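Local structure of putidaredoxin reductase (Pseudomonas putida, 1Q1R) at residues G158-G161 and L162-A166. The protein is an FAD-containing oxidoreductase that probably passes electrons from NADH to putidaredoxin, the iron-sulfur partner of the cytochrome P450cam monooxygenase. Numbering follows the deposited sequence.
Sequences GYIG and LEVAA. With FAD (flavin-adenine dinucleotide), chain C.
Val-164 N gives a hydrogen bond back one helical turn to Ile-160 O at 2.8 Å, and the amides of Leu-162, Glu-163 and Ala-165 make the same i to i-4 bonds to the carbonyl oxygens of Gly-158, Tyr-159 and Gly-161. Packing is tight around these oxygens. Leu-162 CG lies 3.3 Å from Gly-158 O, the carbonyl of the N-cap residue, and Val-164 CG2 comes within 3.2 Å of Ile-160 O. Gly-158 and Gly-161 fit a GxGxxG pattern of Rossmann type, at the start of the helix in the beta-alpha-beta unit of strand 151-155, helix 159-170 and strand 174-178; in this glutathione reductase fold, such a turn is consistent with the dinucleotide site for NADH. Between side chains the contact is looser: Ile-160 CG2 and Val-164 CG2 are 4.4 Å apart, while Ile-160 CD1 packs on the isoalloxazine, 3.5 Å from FAD C6. With CG beside the backbone N (chi1 -77°), the extended Glu-163 chain runs back along the first turn, OE1 ending 4.2 Å from Ile-160 CD1. OE1 meets Lys-50 in a salt bridge and Ser-49 in a hydrogen bond; OE2 accepts from Asp-332 N and bonds to Ser-331 OG. Partly exposed Tyr-159 meets Phe-329 edge-to-face.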
ATOM      1  N   GLY A 158       7.802   8.222  -3.486  1.00 27.74           N
ATOM      2  CA  GLY A 158       7.334   7.333  -2.434  1.00 26.30           C
ATOM      3  C   GLY A 158       8.021   5.982  -2.592  1.00 25.17           C
ATOM      4  O   GLY A 158       8.861   5.823  -3.476  1.00 23.67           O
ATOM      5  N   TYR A 159       7.676   5.006  -1.754  1.00 24.77           N
ATOM      6  CA  TYR A 159       8.306   3.689  -1.841  1.00 25.17           C
ATOM      7  C   TYR A 159       8.143   3.022  -3.207  1.00 24.94           C
ATOM      8  O   TYR A 159       9.077   2.397  -3.712  1.00 24.72           O
ATOM      9  CB  TYR A 159       7.770   2.747  -0.756  1.00 25.54           C
ATOM     10  CG  TYR A 159       8.252   3.081   0.641  1.00 27.88           C
ATOM     11  CD1 TYR A 159       7.453   3.806   1.525  1.00 27.85           C
ATOM     12  CD2 TYR A 159       9.519   2.689   1.069  1.00 28.34           C
ATOM     13  CE1 TYR A 159       7.907   4.131   2.803  1.00 29.77           C
ATOM     14  CE2 TYR A 159       9.987   3.012   2.342  1.00 29.55           C
ATOM     15  CZ  TYR A 159       9.174   3.731   3.204  1.00 29.52           C
ATOM     16  OH  TYR A 159       9.633   4.049   4.463  1.00 30.11           O
ATOM     17  N   ILE A 160       6.965   3.148  -3.808  1.00 24.91           N
ATOM     18  CA  ILE A 160       6.748   2.535  -5.112  1.00 25.32           C
ATOM     19  C   ILE A 160       7.614   3.222  -6.165  1.00 24.42           C
ATOM     20  O   ILE A 160       8.188   2.562  -7.030  1.00 24.01           O
ATOM     21  CB  ILE A 160       5.264   2.601  -5.534  1.00 26.96           C
ATOM     22  CG1 ILE A 160       4.377   2.050  -4.414  1.00 29.28           C
ATOM     23  CG2 ILE A 160       5.048   1.788  -6.803  1.00 26.57           C
ATOM     24  CD1 ILE A 160       4.818   0.701  -3.871  1.00 30.02           C
ATOM     25  N   GLY A 161       7.719   4.546  -6.087  1.00 23.53           N
ATOM     26  CA  GLY A 161       8.545   5.262  -7.044  1.00 21.56           C
ATOM     27  C   GLY A 161       9.979   4.782  -6.932  1.00 21.50           C
ATOM     28  O   GLY A 161      10.663   4.555  -7.937  1.00 21.01           O
ATOM     29  N   LEU A 162      10.438   4.619  -5.695  1.00 20.68           N
ATOM     30  CA  LEU A 162      11.794   4.147  -5.437  1.00 20.63           C
ATOM     31  C   LEU A 162      11.982   2.707  -5.923  1.00 20.15           C
ATOM     32  O   LEU A 162      13.039   2.350  -6.452  1.00 19.80           O
ATOM     33  CB  LEU A 162      12.097   4.236  -3.942  1.00 21.20           C
ATOM     34  CG  LEU A 162      12.123   5.673  -3.407  1.00 22.65           C
ATOM     35  CD1 LEU A 162      12.231   5.658  -1.881  1.00 23.76           C
ATOM     36  CD2 LEU A 162      13.291   6.422  -4.040  1.00 20.55           C
ATOM     37  N   GLU A 163      10.967   1.873  -5.728  1.00 19.52           N
ATOM     38  CA  GLU A 163      11.054   0.485  -6.180  1.00 19.78           C
ATOM     39  C   GLU A 163      11.076   0.427  -7.707  1.00 19.58           C
ATOM     40  O   GLU A 163      11.748  -0.421  -8.298  1.00 20.04           O
ATOM     41  CB  GLU A 163       9.885  -0.322  -5.621  1.00 20.20           C
ATOM     42  CG  GLU A 163      10.082  -0.685  -4.154  1.00 21.86           C
ATOM     43  CD  GLU A 163       8.941  -1.494  -3.593  1.00 23.88           C
ATOM     44  OE1 GLU A 163       8.090  -1.951  -4.386  1.00 23.55           O
ATOM     45  OE2 GLU A 163       8.898  -1.680  -2.357  1.00 25.15           O
ATOM     46  N   VAL A 164      10.343   1.333  -8.344  1.00 19.13           N
ATOM     47  CA  VAL A 164      10.325   1.387  -9.798  1.00 19.17           C
ATOM     48  C   VAL A 164      11.718   1.802 -10.282  1.00 20.05           C
ATOM     49  O   VAL A 164      12.281   1.191 -11.190  1.00 19.66           O
ATOM     50  CB  VAL A 164       9.280   2.401 -10.298  1.00 19.17           C
ATOM     51  CG1 VAL A 164       9.544   2.749 -11.757  1.00 18.50           C
ATOM     52  CG2 VAL A 164       7.884   1.820 -10.140  1.00 17.93           C
ATOM     53  N   ALA A 165      12.277   2.841  -9.662  1.00 20.71           N
ATOM     54  CA  ALA A 165      13.609   3.322 -10.029  1.00 20.65           C
ATOM     55  C   ALA A 165      14.659   2.223  -9.869  1.00 20.35           C
ATOM     56  O   ALA A 165      15.502   2.036 -10.744  1.00 20.84           O
ATOM     57  CB  ALA A 165      13.989   4.539  -9.170  1.00 20.85           C
ATOM     58  N   ALA A 166      14.610   1.503  -8.750  1.00 20.21           N
ATOM     59  CA  ALA A 166      15.567   0.426  -8.498  1.00 20.28           C
ATOM     60  C   ALA A 166      15.466  -0.646  -9.581  1.00 20.09           C
ATOM     61  O   ALA A 166      16.477  -1.141 -10.071  1.00 19.56           O
ATOM     62  CB  ALA A 166      15.314  -0.195  -7.126  1.00 19.86           C
TER
HETATM   63  PA  FAD C 749      -7.175  -2.606  -4.498  1.00 22.85           P
HETATM   64  O1A FAD C 749      -7.178  -1.276  -5.153  1.00 21.51           O
HETATM   65  O2A FAD C 749      -6.024  -3.508  -4.735  1.00 23.56           O
HETATM   66  O5B FAD C 749      -8.511  -3.397  -4.893  1.00 22.88           O
HETATM   67  C5B FAD C 749      -9.771  -2.730  -5.035  1.00 24.60           C
HETATM   68  C4B FAD C 749     -10.471  -3.259  -6.299  1.00 25.32           C
HETATM   69  O4B FAD C 749     -11.899  -2.900  -6.266  1.00 24.74           O
HETATM   70  C3B FAD C 749      -9.900  -2.596  -7.562  1.00 25.39           C
HETATM   71  O3B FAD C 749      -9.859  -3.561  -8.622  1.00 25.67           O
HETATM   72  C2B FAD C 749     -10.925  -1.539  -7.888  1.00 25.76           C
HETATM   73  O2B FAD C 749     -10.917  -1.252  -9.289  1.00 26.90           O
HETATM   74  C1B FAD C 749     -12.212  -2.246  -7.516  1.00 25.83           C
HETATM   75  N9A FAD C 749     -13.395  -1.347  -7.411  1.00 27.11           N
HETATM   76  C8A FAD C 749     -13.438  -0.130  -6.839  1.00 27.77           C
HETATM   77  N7A FAD C 749     -14.674   0.368  -6.968  1.00 28.81           N
HETATM   78  C5A FAD C 749     -15.410  -0.530  -7.617  1.00 28.55           C
HETATM   79  C6A FAD C 749     -16.741  -0.566  -8.037  1.00 29.91           C
HETATM   80  N6A FAD C 749     -17.548   0.466  -7.804  1.00 29.37           N
HETATM   81  N1A FAD C 749     -17.201  -1.661  -8.693  1.00 29.68           N
HETATM   82  C2A FAD C 749     -16.397  -2.704  -8.944  1.00 29.78           C
HETATM   83  N3A FAD C 749     -15.115  -2.685  -8.552  1.00 27.80           N
HETATM   84  C4A FAD C 749     -14.604  -1.617  -7.892  1.00 27.75           C
HETATM   85  N1  FAD C 749       1.915  -3.209   0.275  1.00 21.11           N
HETATM   86  C2  FAD C 749       2.831  -3.792   1.159  1.00 21.86           C
HETATM   87  O2  FAD C 749       2.495  -4.046   2.314  1.00 25.16           O
HETATM   88  N3  FAD C 749       4.129  -4.093   0.710  1.00 19.74           N
HETATM   89  C4  FAD C 749       4.501  -3.814  -0.627  1.00 20.01           C
HETATM   90  O4  FAD C 749       5.624  -4.124  -1.018  1.00 19.62           O
HETATM   91  C4X FAD C 749       3.580  -3.227  -1.510  1.00 19.58           C
HETATM   92  N5  FAD C 749       3.910  -3.001  -2.814  1.00 18.41           N
HETATM   93  C5X FAD C 749       3.017  -2.500  -3.717  1.00 18.89           C
HETATM   94  C6  FAD C 749       3.393  -2.310  -5.063  1.00 17.76           C
HETATM   95  C7  FAD C 749       2.460  -1.814  -6.002  1.00 17.37           C
HETATM   96  C7M FAD C 749       2.906  -1.583  -7.458  1.00 17.13           C
HETATM   97  C8  FAD C 749       1.136  -1.514  -5.591  1.00 16.67           C
HETATM   98  C8M FAD C 749       0.087  -0.999  -6.588  1.00 16.73           C
HETATM   99  C9  FAD C 749       0.763  -1.703  -4.248  1.00 17.47           C
HETATM  100  C9A FAD C 749       1.697  -2.193  -3.309  1.00 17.80           C
HETATM  101  N10 FAD C 749       1.334  -2.405  -1.951  1.00 20.28           N
HETATM  102  C10 FAD C 749       2.285  -2.931  -1.052  1.00 19.12           C
HETATM  103  C1' FAD C 749      -0.040  -2.063  -1.471  1.00 20.18           C
HETATM  104  C2' FAD C 749      -0.895  -3.325  -1.337  1.00 20.72           C
HETATM  105  O2' FAD C 749      -0.780  -4.098  -2.536  1.00 21.17           O
HETATM  106  C3' FAD C 749      -2.371  -2.968  -1.080  1.00 20.70           C
HETATM  107  O3' FAD C 749      -2.451  -2.108   0.065  1.00 21.65           O
HETATM  108  C4' FAD C 749      -3.202  -4.234  -0.834  1.00 21.09           C
HETATM  109  O4' FAD C 749      -3.113  -5.093  -1.973  1.00 21.15           O
HETATM  110  C5' FAD C 749      -4.684  -3.917  -0.569  1.00 21.79           C
HETATM  111  O5' FAD C 749      -5.364  -3.458  -1.750  1.00 20.68           O
HETATM  112  P   FAD C 749      -6.977  -3.372  -1.731  1.00 20.36           P
HETATM  113  O1P FAD C 749      -7.514  -4.710  -2.058  1.00 18.93           O
HETATM  114  O2P FAD C 749      -7.381  -2.757  -0.447  1.00 20.08           O
HETATM  115  O3P FAD C 749      -7.328  -2.312  -2.910  1.00 22.24           O